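Local coordinates for protein acetone carboxylase alpha subunit (Xanthobacter autotrophicus Py2, PDB 5M45) that forms the alpha subunit of a multi-subunit carboxylase and belongs to the hydantoinase B/oxoprolinase family, with a bound manganese ion in the model, at residues 184-188 against 438-442; 188-193 against 342-346. The contacts are given in a common frame with arbitrary orientation. Numbering follows the deposited sequence.

Contact 1: 184-188 against 438-442; sequences PGSMA and WLQGG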
loop_
_atom_site.group_PDB
_atom_site.type_symbol
_atom_site.label_atom_id
_atom_site.label_comp_id
_atom_site.label_asym_id
_atom_site.label_seq_id
_atom_site.Cartn_x
_atom_site.Cartn_y
_atom_site.Cartn_z
ATOM N N PRO A 184 10.917 -5.789 -7.246
ATOM C CA PRO A 184 11.918 -4.840 -6.768
ATOM C C PRO A 184 12.570 -4.018 -7.864
ATOM O O PRO A 184 13.543 -4.444 -8.482
ATOM C CB PRO A 184 12.962 -5.742 -6.105
ATOM C CG PRO A 184 12.902 -7.020 -6.888
ATOM C CD PRO A 184 11.447 -7.168 -7.264
ATOM N N GLY A 185 12.042 -2.829 -8.077
ATOM C CA GLY A 185 12.497 -1.890 -9.107
ATOM C C GLY A 185 11.457 -0.787 -9.281
ATOM O O GLY A 185 10.394 -0.825 -8.630
ATOM N N SER A 186 11.733 0.172 -10.174
ATOM C CA SER A 186 10.776 1.248 -10.490
ATOM C C SER A 186 9.743 0.811 -11.526
ATOM O O SER A 186 8.568 1.169 -11.416
ATOM C CB SER A 186 11.480 2.500 -11.015
ATOM O OG SER A 186 12.659 2.871 -10.310
ATOM N N MET A 187 10.191 0.043 -12.527
ATOM C CA MET A 187 9.380 -0.389 -13.680
ATOM C C MET A 187 8.964 -1.855 -13.506
ATOM O O MET A 187 9.232 -2.726 -14.335
ATOM C CB MET A 187 10.202 -0.234 -14.968
ATOM C CG MET A 187 10.953 1.073 -15.140
ATOM S SD MET A 187 9.973 2.583 -14.861
ATOM C CE MET A 187 11.204 3.781 -15.335
ATOM N N ALA A 188 8.327 -2.110 -12.363
ATOM C CA ALA A 188 8.269 -3.437 -11.783
ATOM C C ALA A 188 7.245 -4.361 -12.470
ATOM O O ALA A 188 6.230 -3.895 -13.016
ATOM C CB ALA A 188 7.914 -3.300 -10.317
ATOM N N TRP A 438 15.259 -1.920 -18.823
ATOM C CA TRP A 438 15.387 -1.456 -17.435
ATOM C C TRP A 438 15.952 -2.569 -16.520
ATOM O O TRP A 438 15.241 -3.545 -16.161
ATOM C CB TRP A 438 14.023 -0.968 -16.913
ATOM C CG TRP A 438 13.465 0.200 -17.649
ATOM C CD1 TRP A 438 12.575 0.152 -18.709
ATOM C CD2 TRP A 438 13.739 1.596 -17.425
ATOM N NE1 TRP A 438 12.288 1.412 -19.147
ATOM C CE2 TRP A 438 13.000 2.325 -18.406
ATOM C CE3 TRP A 438 14.562 2.296 -16.547
ATOM C CZ2 TRP A 438 13.028 3.722 -18.492
ATOM C CZ3 TRP A 438 14.598 3.720 -16.618
ATOM C CH2 TRP A 438 13.802 4.415 -17.589
ATOM N N LEU A 439 17.241 -2.446 -16.187
ATOM C CA LEU A 439 17.909 -3.371 -15.277
ATOM C C LEU A 439 17.349 -3.148 -13.861
ATOM O O LEU A 439 17.405 -2.041 -13.345
ATOM C CB LEU A 439 19.443 -3.178 -15.299
ATOM C CG LEU A 439 20.329 -4.020 -14.361
ATOM C CD1 LEU A 439 21.725 -4.210 -14.914
ATOM C CD2 LEU A 439 20.425 -3.471 -12.921
ATOM N N GLN A 440 16.794 -4.198 -13.278
ATOM C CA GLN A 440 16.106 -4.102 -11.960
ATOM C C GLN A 440 16.397 -5.323 -11.095
ATOM O O GLN A 440 16.806 -6.365 -11.599
ATOM C CB GLN A 440 14.601 -4.002 -12.167
ATOM C CG GLN A 440 14.170 -2.710 -12.866
ATOM C CD GLN A 440 12.701 -2.709 -13.213
ATOM O OE1 GLN A 440 11.851 -2.368 -12.386
ATOM N NE2 GLN A 440 12.381 -3.134 -14.434
ATOM N N GLY A 441 16.169 -5.181 -9.803
ATOM C CA GLY A 441 16.397 -6.229 -8.819
ATOM C C GLY A 441 16.457 -5.733 -7.394
ATOM O O GLY A 441 16.412 -4.534 -7.143
ATOM N N GLY A 442 16.572 -6.667 -6.453
ATOM C CA GLY A 442 16.595 -6.336 -5.031
ATOM C C GLY A 442 17.141 -7.429 -4.120
ATOM O O GLY A 442 17.458 -8.542 -4.556
#

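Contact 2: 188-193 against 342-346; sequences ATGQVQ and WHTYN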
loop_
_atom_site.group_PDB
_atom_site.type_symbol
_atom_site.label_atom_id
_atom_site.label_comp_id
_atom_site.label_asym_id
_atom_site.label_seq_id
_atom_site.Cartn_x
_atom_site.Cartn_y
_atom_site.Cartn_z
ATOM N N ALA A 188 8.327 -2.110 -12.363
ATOM C CA ALA A 188 8.269 -3.437 -11.783
ATOM C C ALA A 188 7.245 -4.361 -12.470
ATOM O O ALA A 188 6.230 -3.895 -13.016
ATOM C CB ALA A 188 7.914 -3.300 -10.317
ATOM N N THR A 189 7.567 -5.655 -12.433
ATOM C CA THR A 189 6.705 -6.746 -12.840
ATOM C C THR A 189 6.443 -7.632 -11.611
ATOM O O THR A 189 7.195 -7.567 -10.632
ATOM C CB THR A 189 7.359 -7.629 -13.900
ATOM O OG1 THR A 189 8.587 -8.165 -13.375
ATOM C CG2 THR A 189 7.668 -6.833 -15.152
ATOM N N GLY A 190 5.408 -8.460 -11.710
ATOM C CA GLY A 190 5.012 -9.386 -10.640
ATOM C C GLY A 190 3.577 -9.220 -10.261
ATOM O O GLY A 190 2.805 -10.176 -10.326
ATOM N N GLN A 191 3.211 -8.007 -9.847
ATOM C CA GLN A 191 1.795 -7.638 -9.655
ATOM C C GLN A 191 1.089 -7.511 -11.032
ATOM O O GLN A 191 1.750 -7.241 -12.045
ATOM C CB GLN A 191 1.673 -6.309 -8.873
ATOM C CG GLN A 191 2.111 -5.048 -9.628
ATOM C CD GLN A 191 3.600 -4.703 -9.561
ATOM O OE1 GLN A 191 4.461 -5.518 -9.211
ATOM N NE2 GLN A 191 3.903 -3.477 -9.921
ATOM N N VAL A 192 -0.236 -7.706 -11.038
ATOM C CA VAL A 192 -1.089 -7.522 -12.211
ATOM C C VAL A 192 -2.256 -6.541 -12.065
ATOM O O VAL A 192 -3.050 -6.375 -13.009
ATOM C CB VAL A 192 -1.617 -8.859 -12.766
ATOM C CG1 VAL A 192 -0.451 -9.713 -13.202
ATOM C CG2 VAL A 192 -2.500 -9.608 -11.749
ATOM N N GLN A 193 -2.311 -5.891 -10.894
ATOM C CA GLN A 193 -3.367 -4.972 -10.481
ATOM C C GLN A 193 -2.769 -3.901 -9.536
ATOM O O GLN A 193 -1.656 -4.050 -9.068
ATOM C CB GLN A 193 -4.418 -5.703 -9.618
ATOM C CG GLN A 193 -5.192 -6.760 -10.284
ATOM C CD GLN A 193 -6.259 -7.334 -9.373
ATOM O OE1 GLN A 193 -7.333 -6.763 -9.256
ATOM N NE2 GLN A 193 -5.958 -8.442 -8.713
ATOM N N TRP A 342 -4.096 -6.993 -17.725
ATOM C CA TRP A 342 -3.613 -7.489 -16.443
ATOM C C TRP A 342 -2.071 -7.566 -16.477
ATOM O O TRP A 342 -1.468 -8.605 -16.721
ATOM C CB TRP A 342 -4.250 -8.832 -16.072
ATOM C CG TRP A 342 -5.756 -8.829 -16.069
ATOM C CD1 TRP A 342 -6.571 -9.446 -16.991
ATOM C CD2 TRP A 342 -6.631 -8.184 -15.139
ATOM N NE1 TRP A 342 -7.890 -9.230 -16.684
ATOM C CE2 TRP A 342 -7.957 -8.449 -15.554
ATOM C CE3 TRP A 342 -6.431 -7.392 -14.009
ATOM C CZ2 TRP A 342 -9.074 -7.980 -14.853
ATOM C CZ3 TRP A 342 -7.533 -6.935 -13.314
ATOM C CH2 TRP A 342 -8.852 -7.228 -13.746
ATOM N N HIS A 343 -1.481 -6.388 -16.275
ATOM C CA HIS A 343 -0.042 -6.124 -16.392
ATOM C C HIS A 343 0.198 -4.712 -15.827
ATOM O O HIS A 343 -0.746 -4.080 -15.353
ATOM C CB HIS A 343 0.409 -6.283 -17.850
ATOM C CG HIS A 343 -0.421 -5.524 -18.839
ATOM N ND1 HIS A 343 -0.534 -4.154 -18.824
ATOM C CD2 HIS A 343 -1.184 -5.941 -19.880
ATOM C CE1 HIS A 343 -1.332 -3.749 -19.801
ATOM N NE2 HIS A 343 -1.753 -4.821 -20.447
ATOM N N THR A 344 1.440 -4.222 -15.913
ATOM C CA THR A 344 1.825 -2.900 -15.357
ATOM C C THR A 344 2.029 -1.788 -16.406
ATOM O O THR A 344 2.671 -0.770 -16.114
ATOM C CB THR A 344 3.087 -3.045 -14.467
ATOM O OG1 THR A 344 4.185 -3.573 -15.213
ATOM C CG2 THR A 344 2.791 -3.981 -13.294
ATOM N N TYR A 345 1.389 -1.923 -17.571
ATOM C CA TYR A 345 1.627 -1.063 -18.771
ATOM C C TYR A 345 0.441 -0.141 -19.110
ATOM O O TYR A 345 0.492 0.587 -20.141
ATOM C CB TYR A 345 2.076 -1.922 -20.019
ATOM C CG TYR A 345 3.014 -3.063 -19.596
ATOM C CD1 TYR A 345 4.157 -2.792 -18.840
ATOM C CD2 TYR A 345 2.763 -4.395 -19.958
ATOM C CE1 TYR A 345 4.976 -3.798 -18.385
ATOM C CE2 TYR A 345 3.596 -5.428 -19.502
ATOM C CZ TYR A 345 4.694 -5.134 -18.721
ATOM O OH TYR A 345 5.494 -6.140 -18.218
ATOM N N ASN A 346 -0.602 -0.122 -18.278
ATOM C CA ASN A 346 -1.752 0.734 -18.484
ATOM C C ASN A 346 -1.446 2.218 -18.218
ATOM O O ASN A 346 -0.446 2.543 -17.533
ATOM C CB ASN A 346 -2.908 0.273 -17.575
ATOM C CG ASN A 346 -3.231 -1.200 -17.770
ATOM O OD1 ASN A 346 -3.771 -1.583 -18.801
ATOM N ND2 ASN A 346 -2.841 -2.045 -16.810
#

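Contact 1: 184-188 against 438-442
Met187 lays its terminal methyl over the indole of Trp438: CE sits 3.5 Å from the centroid of the six-membered ring, only 10° off the ring normal, and SD lies 4.7 Å from the same centroid. The pair is therefore both a CH-pi and a Met-aromatic contact. It illustrates how a loop without regular structure can meet a distant segment through one apolar and one polar contact. The polar contact is that of Gln440, whose carboxamide reaches across the gap to the Met187 backbone. Gln440 NE2 donates to Met187 O at 3.2 Å, and Gln440 OE1 accepts a weak bond from Met187 N at 2.9 Å, so one carboxamide meets both the N and the O of a single residue. Gln440 NE2 also makes a weak bond to Trp438 O at 3.4 Å. Gly185 makes room for this: a CB there would collide with Gln440 OE1. Likewise, a CB on Gly442 would strike Pro184 CB, and its absence lets Pro184 CG approach Gly442 N to 3.7 Å. Strand 440-442 itself pairs with strands 450-454 and 532-535. Next to Met187, Ser186 OG is hydrogen-bonded to Ile177 O and to His175 NE2. Since His175, with His150 and Asp153, forms the manganese site, and Met187 also touches His150, the arrangement is that of a buried loop packed beside a metal centre.

Contact 2: 188-193 against 342-346
Two irregular segments meet here through a series of distinct side-chain conformations. Thr344, with chi1 in the p well, directs OG1 to Ala188 O, to which it donates a hydrogen bond of 3.0 Å. Gln191 leaves its backbone sideways and, with chi1 p and chi2 m, turns so that NE2 comes to 3.6 Å from Thr344 CG2; this NE2 is hydrogen-bonded to Asp197. Val192, in the m rotamer, packs CB at 4.2 Å from Trp342 CB, and its carbonyl O lies at the indole edge. Gln193 (chi1 m, chi2 t) brings CG to 3.8 Å from Trp342 CZ3. At the other end, Thr189 CG2 meets Tyr345 OH at 3.8 Å, and that hydroxyl is paired with Tyr298 OH. Within 342-346, His343 ND1 accepts a 3.2 Å bond from Tyr345 N, a side-chain-to-backbone bond inside the segment. Gln193 also packs on Arg225 of the second alpha subunit, so this is buried loop-to-loop packing that extends to a subunit interface.

In the fold
From the N terminus, the chain leaves strand 165-175 of the seven-stranded antiparallel sheet and enters the loop that precedes strand 204-208. That loop supplies the first segment of both contacts, which meet at Ala188 and have centres about 13 Å apart. Contact 2 closes the shorter excursion, through three strands of the mixed sheet as far as the loop before helix 349-361. Contact 1 closes the longer one, which runs on through helix 401-422 to strand 440-442, and so encloses contact 2 along the sequence. The principle is economical: one irregular connection, running from the manganese side toward the second alpha subunit, joins the antiparallel sheet of strand 440-442 and the loop before helix 349-361.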